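Local coordinates for 6-phospho-beta-glucosidase BglT (PDB 1UP7), which hydrolyses cellobiose 6'-phosphate to glucose 6-phosphate and glucose, using NAD and a manganese ion as cofactors, at residues F112-I121 with I406-L416. Numbering follows the deposited sequence.
Sequences FSAALRAFPI and ILEANREYVKL
Arg-117 meets Asn-410 and Tyr-413 where the C-terminal tail, leaving helix 396-409, packs against helix 109-131 of the Rossmann-type NAD-binding region of this family 4 glycosidase. Guanidinium and amide lie nearly coplanar, 14° apart, and NH1 of Arg-117 gives Asn-410 OD1 a hydrogen bond of 2.8 Å that is fairly straight and runs in the guanidinium plane. The arginine's charge is matched outside this pair: NH2 forms a salt bridge with Asp-92, which is also hydrogen-bonded to Ser-113 OG, while NE binds Pro-83 O. A bend at chi3 (-44°) turns the guanidinium toward the amide and leaves the aliphatic part beside the tyrosine. There CD of Arg-117 sits over one face of the Tyr-413 ring, 4.0 Å from its centroid, a CH-pi contact that suits a long methylene chain; the guanidinium itself stands steeply to the ring, at 80°. At the ring's edge lies CD1 of Ile-121, whose side chain also touches the bound NAD. Toward the N-terminal end of 112-121 the contact is apolar: Ile-406 CG2 presses on Ser-113 CB at 3.6 Å, its CD1 reaches the edge of the Phe-112 ring, and the branched Val-414 packs beside Leu-116. Asn-410, the first residue to leave helical geometry, suits its place because its amide can accept and donate at once: Asn-410 ND2 gives Ile-406 O a hydrogen bond of 2.7 Å. With an alanine here, Arg-117 NH1 is likely to lose this acceptor, and the turn its side-chain bond to Ile-406 O. ND2 reaches that carbonyl from the face opposite the backbone N of Asn-410.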
loop_
_atom_site.group_PDB
_atom_site.type_symbol
_atom_site.label_atom_id
_atom_site.label_comp_id
_atom_site.label_asym_id
_atom_site.label_seq_id
_atom_site.Cartn_x
_atom_site.Cartn_y
_atom_site.Cartn_z
ATOM N N PHE A 112 -0.237 18.604 23.655
ATOM C CA PHE A 112 0.804 19.171 22.809
ATOM C C PHE A 112 1.956 19.722 23.670
ATOM O O PHE A 112 3.136 19.445 23.400
ATOM C CB PHE A 112 0.193 20.276 21.955
ATOM C CG PHE A 112 1.194 21.129 21.204
ATOM C CD1 PHE A 112 1.715 20.709 19.972
ATOM C CD2 PHE A 112 1.548 22.396 21.696
ATOM C CE1 PHE A 112 2.579 21.515 19.270
ATOM C CE2 PHE A 112 2.428 23.212 20.993
ATOM C CZ PHE A 112 2.948 22.778 19.779
ATOM N N SER A 113 1.630 20.458 24.736
ATOM C CA SER A 113 2.687 21.017 25.563
ATOM C C SER A 113 3.310 19.926 26.420
ATOM O O SER A 113 4.514 19.914 26.616
ATOM C CB SER A 113 2.193 22.195 26.426
ATOM O OG SER A 113 0.930 21.901 27.001
ATOM N N ALA A 114 2.497 18.988 26.901
ATOM C CA ALA A 114 3.011 17.807 27.571
ATOM C C ALA A 114 3.992 17.013 26.678
ATOM O O ALA A 114 5.039 16.557 27.159
ATOM C CB ALA A 114 1.862 16.929 28.105
ATOM N N ALA A 115 3.689 16.866 25.389
ATOM C CA ALA A 115 4.574 16.097 24.508
ATOM C C ALA A 115 5.913 16.823 24.356
ATOM O O ALA A 115 7.005 16.199 24.376
ATOM C CB ALA A 115 3.929 15.846 23.111
ATOM N N LEU A 116 5.841 18.134 24.165
ATOM C CA LEU A 116 7.068 18.924 23.994
ATOM C C LEU A 116 7.977 18.838 25.206
ATOM O O LEU A 116 9.192 18.883 25.050
ATOM C CB LEU A 116 6.776 20.409 23.723
ATOM C CG LEU A 116 6.177 20.772 22.364
ATOM C CD1 LEU A 116 5.922 22.274 22.324
ATOM C CD2 LEU A 116 7.047 20.288 21.172
ATOM N N ARG A 117 7.401 18.767 26.410
ATOM C CA ARG A 117 8.199 18.578 27.619
ATOM C C ARG A 117 8.770 17.168 27.670
ATOM O O ARG A 117 9.882 16.972 28.175
ATOM C CB ARG A 117 7.377 18.817 28.885
ATOM C CG ARG A 117 7.317 20.251 29.388
ATOM C CD ARG A 117 6.937 20.438 30.885
ATOM N NE ARG A 117 5.831 19.567 31.244
ATOM C CZ ARG A 117 4.569 19.806 30.902
ATOM N NH1 ARG A 117 4.271 20.931 30.239
ATOM N NH2 ARG A 117 3.611 18.934 31.240
ATOM N N ALA A 118 8.018 16.182 27.174
ATOM C CA ALA A 118 8.440 14.796 27.268
ATOM C C ALA A 118 9.585 14.461 26.308
ATOM O O ALA A 118 10.506 13.788 26.696
ATOM C CB ALA A 118 7.250 13.849 27.042
ATOM N N PHE A 119 9.506 14.933 25.066
ATOM C CA PHE A 119 10.409 14.491 24.001
ATOM C C PHE A 119 11.915 14.558 24.353
ATOM O O PHE A 119 12.631 13.575 24.151
ATOM C CB PHE A 119 10.111 15.218 22.640
ATOM C CG PHE A 119 8.757 14.868 22.011
ATOM C CD1 PHE A 119 8.078 13.687 22.357
ATOM C CD2 PHE A 119 8.187 15.713 21.055
ATOM C CE1 PHE A 119 6.840 13.356 21.771
ATOM C CE2 PHE A 119 6.952 15.398 20.453
ATOM C CZ PHE A 119 6.272 14.226 20.820
ATOM N N PRO A 120 12.416 15.693 24.866
ATOM C CA PRO A 120 13.856 15.775 25.224
ATOM C C PRO A 120 14.277 14.770 26.311
ATOM O O PRO A 120 15.363 14.193 26.231
ATOM C CB PRO A 120 14.032 17.216 25.735
ATOM C CG PRO A 120 12.807 17.967 25.247
ATOM C CD PRO A 120 11.706 16.967 25.138
ATOM N N ILE A 121 13.422 14.563 27.299
ATOM C CA ILE A 121 13.707 13.614 28.358
ATOM C C ILE A 121 13.675 12.187 27.825
ATOM O O ILE A 121 14.612 11.428 28.120
ATOM C CB ILE A 121 12.766 13.846 29.571
ATOM C CG1 ILE A 121 13.062 15.201 30.231
ATOM C CG2 ILE A 121 12.945 12.772 30.624
ATOM C CD1 ILE A 121 11.837 15.799 31.047
ATOM N N ILE A 406 2.492 28.978 25.896
ATOM C CA ILE A 406 2.958 27.628 26.139
ATOM C C ILE A 406 4.501 27.588 26.218
ATOM O O ILE A 406 5.067 26.953 27.121
ATOM C CB ILE A 406 2.485 26.668 25.031
ATOM C CG1 ILE A 406 0.973 26.387 25.119
ATOM C CG2 ILE A 406 3.337 25.363 25.039
ATOM C CD1 ILE A 406 0.432 25.759 23.800
ATOM N N LEU A 407 5.182 28.232 25.265
ATOM C CA LEU A 407 6.660 28.244 25.272
ATOM C C LEU A 407 7.235 28.985 26.464
ATOM O O LEU A 407 8.268 28.564 27.040
ATOM C CB LEU A 407 7.272 28.800 23.978
ATOM C CG LEU A 407 6.900 28.020 22.717
ATOM C CD1 LEU A 407 7.426 28.752 21.486
ATOM C CD2 LEU A 407 7.392 26.558 22.797
ATOM N N GLU A 408 6.579 30.074 26.868
ATOM C CA GLU A 408 7.069 30.748 28.069
ATOM C C GLU A 408 6.866 29.870 29.323
ATOM O O GLU A 408 7.776 29.772 30.150
ATOM C CB GLU A 408 6.495 32.159 28.206
ATOM C CG GLU A 408 7.040 32.944 29.392
ATOM C CD GLU A 408 8.552 33.191 29.309
ATOM O OE1 GLU A 408 9.152 33.023 28.211
ATOM O OE2 GLU A 408 9.166 33.576 30.351
ATOM N N ALA A 409 5.714 29.195 29.448
ATOM C CA ALA A 409 5.475 28.347 30.630
ATOM C C ALA A 409 6.448 27.172 30.644
ATOM O O ALA A 409 6.803 26.669 31.687
ATOM C CB ALA A 409 4.057 27.822 30.682
ATOM N N ASN A 410 6.886 26.736 29.475
ATOM C CA ASN A 410 7.734 25.542 29.405
ATOM C C ASN A 410 9.188 25.806 29.083
ATOM O O ASN A 410 9.917 24.903 28.592
ATOM C CB ASN A 410 7.179 24.567 28.381
ATOM C CG ASN A 410 5.868 24.020 28.815
ATOM O OD1 ASN A 410 5.829 23.138 29.629
ATOM N ND2 ASN A 410 4.783 24.617 28.359
ATOM N N ARG A 411 9.632 27.032 29.340
ATOM C CA ARG A 411 10.974 27.438 28.926
ATOM C C ARG A 411 12.088 26.639 29.612
ATOM O O ARG A 411 13.201 26.616 29.119
ATOM C CB ARG A 411 11.224 28.946 29.114
ATOM C CG ARG A 411 11.411 29.346 30.543
ATOM C CD ARG A 411 11.054 30.774 30.873
ATOM N NE ARG A 411 10.956 30.937 32.330
ATOM C CZ ARG A 411 9.864 30.676 33.074
ATOM N NH1 ARG A 411 8.711 30.245 32.525
ATOM N NH2 ARG A 411 9.932 30.851 34.390
ATOM N N GLU A 412 11.799 26.009 30.753
ATOM C CA GLU A 412 12.804 25.185 31.398
ATOM C C GLU A 412 12.990 23.842 30.691
ATOM O O GLU A 412 13.980 23.182 30.941
ATOM C CB GLU A 412 12.497 24.916 32.884
ATOM C CG GLU A 412 12.457 26.123 33.786
ATOM C CD GLU A 412 11.618 25.839 35.025
ATOM O OE1 GLU A 412 10.389 25.471 34.894
ATOM O OE2 GLU A 412 12.188 25.970 36.129
ATOM N N TYR A 413 12.041 23.444 29.833
ATOM C CA TYR A 413 12.007 22.080 29.321
ATOM C C TYR A 413 12.169 22.017 27.824
ATOM O O TYR A 413 12.583 21.001 27.268
ATOM C CB TYR A 413 10.687 21.430 29.669
ATOM C CG TYR A 413 10.571 21.253 31.137
ATOM C CD1 TYR A 413 10.030 22.249 31.920
ATOM C CD2 TYR A 413 11.082 20.115 31.755
ATOM C CE1 TYR A 413 9.954 22.094 33.249
ATOM C CE2 TYR A 413 11.004 19.955 33.105
ATOM C CZ TYR A 413 10.441 20.944 33.837
ATOM O OH TYR A 413 10.356 20.804 35.182
ATOM N N VAL A 414 11.797 23.082 27.143
ATOM C CA VAL A 414 11.885 23.061 25.708
ATOM C C VAL A 414 12.208 24.451 25.207
ATOM O O VAL A 414 11.807 25.470 25.791
ATOM C CB VAL A 414 10.625 22.480 25.008
ATOM C CG1 VAL A 414 9.497 23.451 25.008
ATOM C CG2 VAL A 414 10.987 22.047 23.571
ATOM N N LYS A 415 12.972 24.481 24.127
ATOM C CA LYS A 415 13.282 25.728 23.476
ATOM C C LYS A 415 13.121 25.613 21.973
ATOM O O LYS A 415 13.793 24.829 21.298
ATOM C CB LYS A 415 14.682 26.236 23.784
ATOM C CG LYS A 415 14.925 27.544 23.064
ATOM C CD LYS A 415 15.819 28.497 23.847
ATOM C CE LYS A 415 16.022 29.829 23.078
ATOM N NZ LYS A 415 17.296 30.507 23.474
ATOM N N LEU A 416 12.218 26.428 21.451
ATOM C CA LEU A 416 11.962 26.469 20.025
ATOM C C LEU A 416 12.381 27.802 19.476
ATOM O O LEU A 416 12.193 28.831 20.127
ATOM C CB LEU A 416 10.485 26.276 19.745
ATOM C CG LEU A 416 9.997 24.879 19.411
ATOM C CD1 LEU A 416 10.791 23.783 20.076
ATOM C CD2 LEU A 416 8.506 24.749 19.691
#